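Local coordinates for protein nucleoside-diphosphate sugar epimerase (SulA family) (Corynebacterium glutamicum, PDB 3OH8) that probably acts as a nucleotide-sugar epimerase of the NAD-dependent epimerase/dehydratase family, though its substrate and exact reaction are not established, at residues Thr30-Pro35 with Ala437-Tyr442; Tyr124-Leu129 with Glu443-Phe448. All coordinates share one frame; numbering follows the deposited sequence.

Contact 1: residues Thr30-Pro35 with Ala437-Tyr442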
loop_
_atom_site.group_PDB
_atom_site.type_symbol
_atom_site.label_atom_id
_atom_site.label_comp_id
_atom_site.label_asym_id
_atom_site.label_seq_id
_atom_site.Cartn_x
_atom_site.Cartn_y
_atom_site.Cartn_z
ATOM N N THR A 30 6.351 6.307 4.094
ATOM C CA THR A 30 7.234 6.899 3.092
ATOM C C THR A 30 6.406 7.286 1.861
ATOM O O THR A 30 5.719 6.450 1.291
ATOM C CB THR A 30 8.368 5.924 2.673
ATOM O OG1 THR A 30 9.202 5.647 3.803
ATOM C CG2 THR A 30 9.231 6.538 1.573
ATOM N N PRO A 31 6.454 8.566 1.461
ATOM C CA PRO A 31 5.638 9.024 0.328
ATOM C C PRO A 31 6.044 8.341 -0.991
ATOM O O PRO A 31 7.226 8.316 -1.345
ATOM C CB PRO A 31 5.940 10.531 0.259
ATOM C CG PRO A 31 6.451 10.892 1.619
ATOM C CD PRO A 31 7.176 9.671 2.121
ATOM N N PRO A 32 5.063 7.794 -1.721
ATOM C CA PRO A 32 5.373 7.113 -2.985
ATOM C C PRO A 32 5.854 8.090 -4.046
ATOM O O PRO A 32 6.479 7.661 -5.011
ATOM C CB PRO A 32 4.017 6.530 -3.426
ATOM C CG PRO A 32 3.109 6.653 -2.252
ATOM C CD PRO A 32 3.629 7.756 -1.397
ATOM N N PHE A 33 5.573 9.379 -3.868
ATOM C CA PHE A 33 5.849 10.363 -4.904
ATOM C C PHE A 33 7.190 11.035 -4.667
ATOM O O PHE A 33 7.529 12.036 -5.302
ATOM C CB PHE A 33 4.732 11.401 -4.954
ATOM C CG PHE A 33 4.311 11.904 -3.592
ATOM C CD1 PHE A 33 3.262 11.303 -2.911
ATOM C CD2 PHE A 33 4.971 12.975 -2.992
ATOM C CE1 PHE A 33 2.866 11.758 -1.661
ATOM C CE2 PHE A 33 4.590 13.434 -1.737
ATOM C CZ PHE A 33 3.534 12.828 -1.070
ATOM N N ILE A 34 7.942 10.496 -3.723
ATOM C CA ILE A 34 9.316 10.936 -3.512
ATOM C C ILE A 34 10.190 9.698 -3.621
ATOM O O ILE A 34 9.908 8.702 -2.971
ATOM C CB ILE A 34 9.469 11.584 -2.140
ATOM C CG1 ILE A 34 8.557 12.805 -2.053
ATOM C CG2 ILE A 34 10.916 11.967 -1.896
ATOM C CD1 ILE A 34 8.651 13.561 -0.745
ATOM N N PRO A 35 11.242 9.751 -4.458
ATOM C CA PRO A 35 12.037 8.563 -4.812
ATOM C C PRO A 35 12.955 8.111 -3.679
ATOM O O PRO A 35 14.165 7.976 -3.859
ATOM C CB PRO A 35 12.865 9.044 -6.004
ATOM C CG PRO A 35 13.029 10.521 -5.750
ATOM C CD PRO A 35 11.716 10.964 -5.144
ATOM N N ALA A 437 -4.626 11.867 -6.133
ATOM C CA ALA A 437 -4.162 12.932 -5.251
ATOM C C ALA A 437 -3.304 12.354 -4.115
ATOM O O ALA A 437 -2.266 12.917 -3.731
ATOM C CB ALA A 437 -5.351 13.706 -4.688
ATOM N N HIS A 438 -3.746 11.215 -3.591
ATOM C CA HIS A 438 -3.020 10.522 -2.525
ATOM C C HIS A 438 -1.674 10.022 -3.031
ATOM O O HIS A 438 -0.638 10.242 -2.400
ATOM C CB HIS A 438 -3.872 9.366 -1.977
ATOM C CG HIS A 438 -3.249 8.643 -0.815
ATOM N ND1 HIS A 438 -3.026 9.246 0.396
ATOM C CD2 HIS A 438 -2.839 7.358 -0.684
ATOM C CE1 HIS A 438 -2.477 8.373 1.233
ATOM N NE2 HIS A 438 -2.357 7.219 0.599
ATOM N N GLU A 439 -1.684 9.361 -4.181
ATOM C CA GLU A 439 -0.474 8.714 -4.685
ATOM C C GLU A 439 0.582 9.653 -5.281
ATOM O O GLU A 439 1.784 9.375 -5.212
ATOM C CB GLU A 439 -0.856 7.617 -5.677
ATOM C CG GLU A 439 -1.509 6.440 -4.996
ATOM C CD GLU A 439 -0.584 5.781 -3.993
ATOM O OE1 GLU A 439 0.644 5.720 -4.246
ATOM O OE2 GLU A 439 -1.092 5.330 -2.947
ATOM N N LEU A 440 0.140 10.780 -5.828
ATOM C CA LEU A 440 1.059 11.719 -6.469
ATOM C C LEU A 440 1.352 12.942 -5.596
ATOM O O LEU A 440 2.111 13.831 -5.994
ATOM C CB LEU A 440 0.519 12.158 -7.836
ATOM C CG LEU A 440 0.344 11.030 -8.860
ATOM C CD1 LEU A 440 -0.170 11.574 -10.197
ATOM C CD2 LEU A 440 1.659 10.276 -9.058
ATOM N N GLY A 441 0.752 12.980 -4.408
ATOM C CA GLY A 441 1.112 13.961 -3.394
ATOM C C GLY A 441 0.454 15.324 -3.521
ATOM O O GLY A 441 1.114 16.346 -3.372
ATOM N N TYR A 442 -0.848 15.337 -3.774
ATOM C CA TYR A 442 -1.587 16.583 -3.915
ATOM C C TYR A 442 -2.536 16.782 -2.746
ATOM O O TYR A 442 -3.439 17.604 -2.825
ATOM C CB TYR A 442 -2.418 16.579 -5.197
ATOM C CG TYR A 442 -1.669 16.207 -6.455
ATOM C CD1 TYR A 442 -0.335 16.542 -6.625
ATOM C CD2 TYR A 442 -2.318 15.541 -7.488
ATOM C CE1 TYR A 442 0.341 16.207 -7.793
ATOM C CE2 TYR A 442 -1.657 15.206 -8.654
ATOM C CZ TYR A 442 -0.332 15.537 -8.803
ATOM O OH TYR A 442 0.319 15.194 -9.969
#
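Glu439 OE1 receives a hydrogen bond from the backbone N of Gly310 and also packs against the ring of Pro32, whose CG approaches it to 3.3 Å. The glutamate CB points away from Pro32; its chain bends at chi2 (-61°), which turns CD back, and the two side chains cross at about a right angle. Leu315, Ile342 and Asp343 also touch Glu439.

Phe33 carries more of the buried surface than Pro32. Its CG sits between the backbone N and the carbonyl carbon (chi1 45°), and the ring lies between two aliphatic groups. Over one face, Gly441 CA stands 3.4 Å from the ring centroid and 16° off the normal, the geometry of a CH-pi contact, with Phe33 CE1 its nearest ring atom. The opposite face takes Pro31 CB, offset toward the rim and 3.6 Å above the plane of the Phe33 ring. At the edge, Phe33 CD1 comes within 3.3 Å of Glu439 O, near the ring plane. That carbonyl oxygen is buried by the contact and has no hydrogen-bonding partner in the model.

Both segments turn here. A type I beta turn from Pro31 to Ile34, closed by a weak 3.3 Å bond from Ile34 N to Pro31 O, puts Pro32 and Phe33 at its two corners. Opposite, Gly441 has positive phi and Tyr442 N bonds to Ala437 O at 2.8 Å; this six-to-one bond around a glycine of left-handed helical conformation, on which the aromatic ring rests, resembles a Schellman motif at a helix C-terminus, but without the motif's second bond.

Contact 2: residues Tyr124-Leu129 with Glu443-Phe448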
loop_
_atom_site.group_PDB
_atom_site.type_symbol
_atom_site.label_atom_id
_atom_site.label_comp_id
_atom_site.label_asym_id
_atom_site.label_seq_id
_atom_site.Cartn_x
_atom_site.Cartn_y
_atom_site.Cartn_z
ATOM N N TYR A 124 0.535 13.093 3.117
ATOM C CA TYR A 124 0.574 11.641 2.888
ATOM C C TYR A 124 0.761 10.861 4.193
ATOM O O TYR A 124 0.023 9.910 4.471
ATOM C CB TYR A 124 1.699 11.251 1.908
ATOM C CG TYR A 124 1.743 9.755 1.677
ATOM C CD1 TYR A 124 0.894 9.153 0.739
ATOM C CD2 TYR A 124 2.588 8.942 2.419
ATOM C CE1 TYR A 124 0.903 7.779 0.534
ATOM C CE2 TYR A 124 2.612 7.556 2.218
ATOM C CZ TYR A 124 1.768 6.985 1.271
ATOM O OH TYR A 124 1.781 5.623 1.072
ATOM N N ARG A 125 1.754 11.262 4.983
ATOM C CA ARG A 125 2.004 10.630 6.273
ATOM C C ARG A 125 0.742 10.620 7.139
ATOM O O ARG A 125 0.421 9.596 7.748
ATOM C CB ARG A 125 3.151 11.324 7.027
ATOM C CG ARG A 125 4.527 11.229 6.384
ATOM C CD ARG A 125 5.597 11.894 7.282
ATOM N NE ARG A 125 5.506 11.403 8.660
ATOM C CZ ARG A 125 6.199 10.372 9.136
ATOM N NH1 ARG A 125 7.067 9.732 8.356
ATOM N NH2 ARG A 125 6.018 9.975 10.385
ATOM N N GLN A 126 0.034 11.750 7.190
ATOM C CA GLN A 126 -1.197 11.862 7.986
ATOM C C GLN A 126 -2.348 10.984 7.462
ATOM O O GLN A 126 -2.962 10.215 8.220
ATOM C CB GLN A 126 -1.664 13.325 8.075
ATOM C CG GLN A 126 -0.633 14.273 8.678
ATOM C CD GLN A 126 -1.037 15.747 8.593
ATOM O OE1 GLN A 126 -0.505 16.580 9.324
ATOM N NE2 GLN A 126 -1.967 16.069 7.701
ATOM N N THR A 127 -2.665 11.111 6.177
ATOM C CA THR A 127 -3.754 10.309 5.608
ATOM C C THR A 127 -3.432 8.816 5.675
ATOM O O THR A 127 -4.290 8.002 6.007
ATOM C CB THR A 127 -4.115 10.724 4.149
ATOM O OG1 THR A 127 -2.949 10.665 3.321
ATOM C CG2 THR A 127 -4.649 12.153 4.131
ATOM N N GLN A 128 -2.195 8.457 5.365
ATOM C CA GLN A 128 -1.826 7.045 5.318
ATOM C C GLN A 128 -1.925 6.412 6.697
ATOM O O GLN A 128 -2.429 5.301 6.849
ATOM C CB GLN A 128 -0.409 6.860 4.759
ATOM C CG GLN A 128 -0.044 5.398 4.493
ATOM C CD GLN A 128 -0.732 4.850 3.247
ATOM O OE1 GLN A 128 -1.270 5.605 2.433
ATOM N NE2 GLN A 128 -0.676 3.547 3.073
ATOM N N LEU A 129 -1.428 7.113 7.705
ATOM C CA LEU A 129 -1.509 6.622 9.077
ATOM C C LEU A 129 -2.951 6.398 9.488
ATOM O O LEU A 129 -3.301 5.337 10.028
ATOM C CB LEU A 129 -0.902 7.650 10.049
ATOM C CG LEU A 129 -0.230 7.135 11.326
ATOM C CD1 LEU A 129 -0.511 8.039 12.547
ATOM C CD2 LEU A 129 -0.561 5.695 11.628
ATOM N N GLU A 443 -2.360 16.024 -1.667
ATOM C CA GLU A 443 -3.282 16.153 -0.537
ATOM C C GLU A 443 -2.900 17.326 0.375
ATOM O O GLU A 443 -1.794 17.848 0.295
ATOM C CB GLU A 443 -3.421 14.825 0.219
ATOM C CG GLU A 443 -4.237 13.788 -0.572
ATOM C CD GLU A 443 -4.357 12.435 0.127
ATOM O OE1 GLU A 443 -3.317 11.879 0.537
ATOM O OE2 GLU A 443 -5.495 11.922 0.248
ATOM N N GLN A 444 -3.842 17.755 1.205
ATOM C CA GLN A 444 -3.654 18.905 2.080
ATOM C C GLN A 444 -3.379 18.439 3.490
ATOM O O GLN A 444 -3.878 17.394 3.916
ATOM C CB GLN A 444 -4.927 19.756 2.143
ATOM C CG GLN A 444 -5.454 20.274 0.827
ATOM C CD GLN A 444 -6.923 20.688 0.925
ATOM O OE1 GLN A 444 -7.538 20.608 1.997
ATOM N NE2 GLN A 444 -7.491 21.122 -0.196
ATOM N N LEU A 445 -2.611 19.243 4.215
ATOM C CA LEU A 445 -2.429 19.081 5.644
ATOM C C LEU A 445 -3.770 19.003 6.354
ATOM O O LEU A 445 -4.737 19.660 5.950
ATOM C CB LEU A 445 -1.662 20.269 6.208
ATOM C CG LEU A 445 -0.238 20.487 5.703
ATOM C CD1 LEU A 445 0.309 21.768 6.296
ATOM C CD2 LEU A 445 0.633 19.288 6.056
ATOM N N ALA A 446 -3.813 18.207 7.423
ATOM C CA ALA A 446 -4.989 18.128 8.289
ATOM C C ALA A 446 -5.376 19.534 8.750
ATOM O O ALA A 446 -6.554 19.886 8.809
ATOM C CB ALA A 446 -4.691 17.250 9.504
ATOM N N ASP A 447 -4.368 20.323 9.107
ATOM C CA ASP A 447 -4.588 21.711 9.490
ATOM C C ASP A 447 -4.866 22.542 8.247
ATOM O O ASP A 447 -3.946 23.075 7.626
ATOM C CB ASP A 447 -3.374 22.250 10.240
ATOM C CG ASP A 447 -3.624 23.631 10.835
ATOM O OD1 ASP A 447 -4.441 24.377 10.259
ATOM O OD2 ASP A 447 -3.004 23.967 11.876
ATOM N N PHE A 448 -6.144 22.630 7.887
ATOM C CA PHE A 448 -6.569 23.300 6.661
ATOM C C PHE A 448 -6.140 24.763 6.627
ATOM O O PHE A 448 -5.616 25.247 5.622
ATOM C CB PHE A 448 -8.082 23.191 6.504
#
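The long helix 119-139, which packs on the N-terminal antiparallel sheet in a helix-grip-like arrangement, meets here the linker between helices 432-440 and 448-454 through Thr127 and Glu443. These two side chains reach toward each other tip to tip, with Thr127 OG1 3.1 Å from Glu443 OE1. A hydrogen bond is possible, but not settled, because the hydroxyl proton can also go to Ala123 O, one turn back in the helix. Placing OG1 between the backbone N and the carbonyl carbon (chi1 55°) brings it within reach of that carbonyl.

Glu443 OE1 has a stronger partner in His438 ND1, so the carboxylate joins the histidine to the helix side. Its chain is extended beyond CG (chi2 178°), carrying CD across to the threonine. The Thr127 methyl packs on the same group, with CG2 3.8 Å from Glu443 OE1 and 4.0 Å from Glu443 OE2.

A second patch forms farther along the linker. Gln126, extended beyond CG, brings its terminal amide against Ala446; Gln126 CD is 4.1 Å from Ala446 CB. Both residues also touch His7 of strand 3-9, which places this patch beside the sheet. Leu445 directs its CB away from the facing segment, yet its side chain reaches Thr119 and Phe122, one to two turns earlier on the same helix.

Past this patch the backbone makes an inverse gamma turn centred on Asp447. The side chain of that residue then accepts a bond at OD1 from Gln450 N, the classic N-cap arrangement that starts helix 448-454.

Overall arrangement
The centres of contacts 1 and 2 lie about 11 Å apart, on the same side of the chain's centre. Their segments alternate along the chain: 30-35 and 124-129 come from the N-terminal part containing the seven-stranded antiparallel sheet, whereas 437-442 and 443-448 are consecutive and lie far later in the chain, after strand 412-415 and helix 418-422. His438 physically joins the sites: its ring stacks on Tyr124, and NE2 is 2.7 Å from Gln128 OE1 in a probable hydrogen bond. One continuous C-terminal run, passing from helix 432-440 into a loop, thus docks first on the loop after helix 25-29 and then on helix 119-139, tying sequence-distant parts of the chain together.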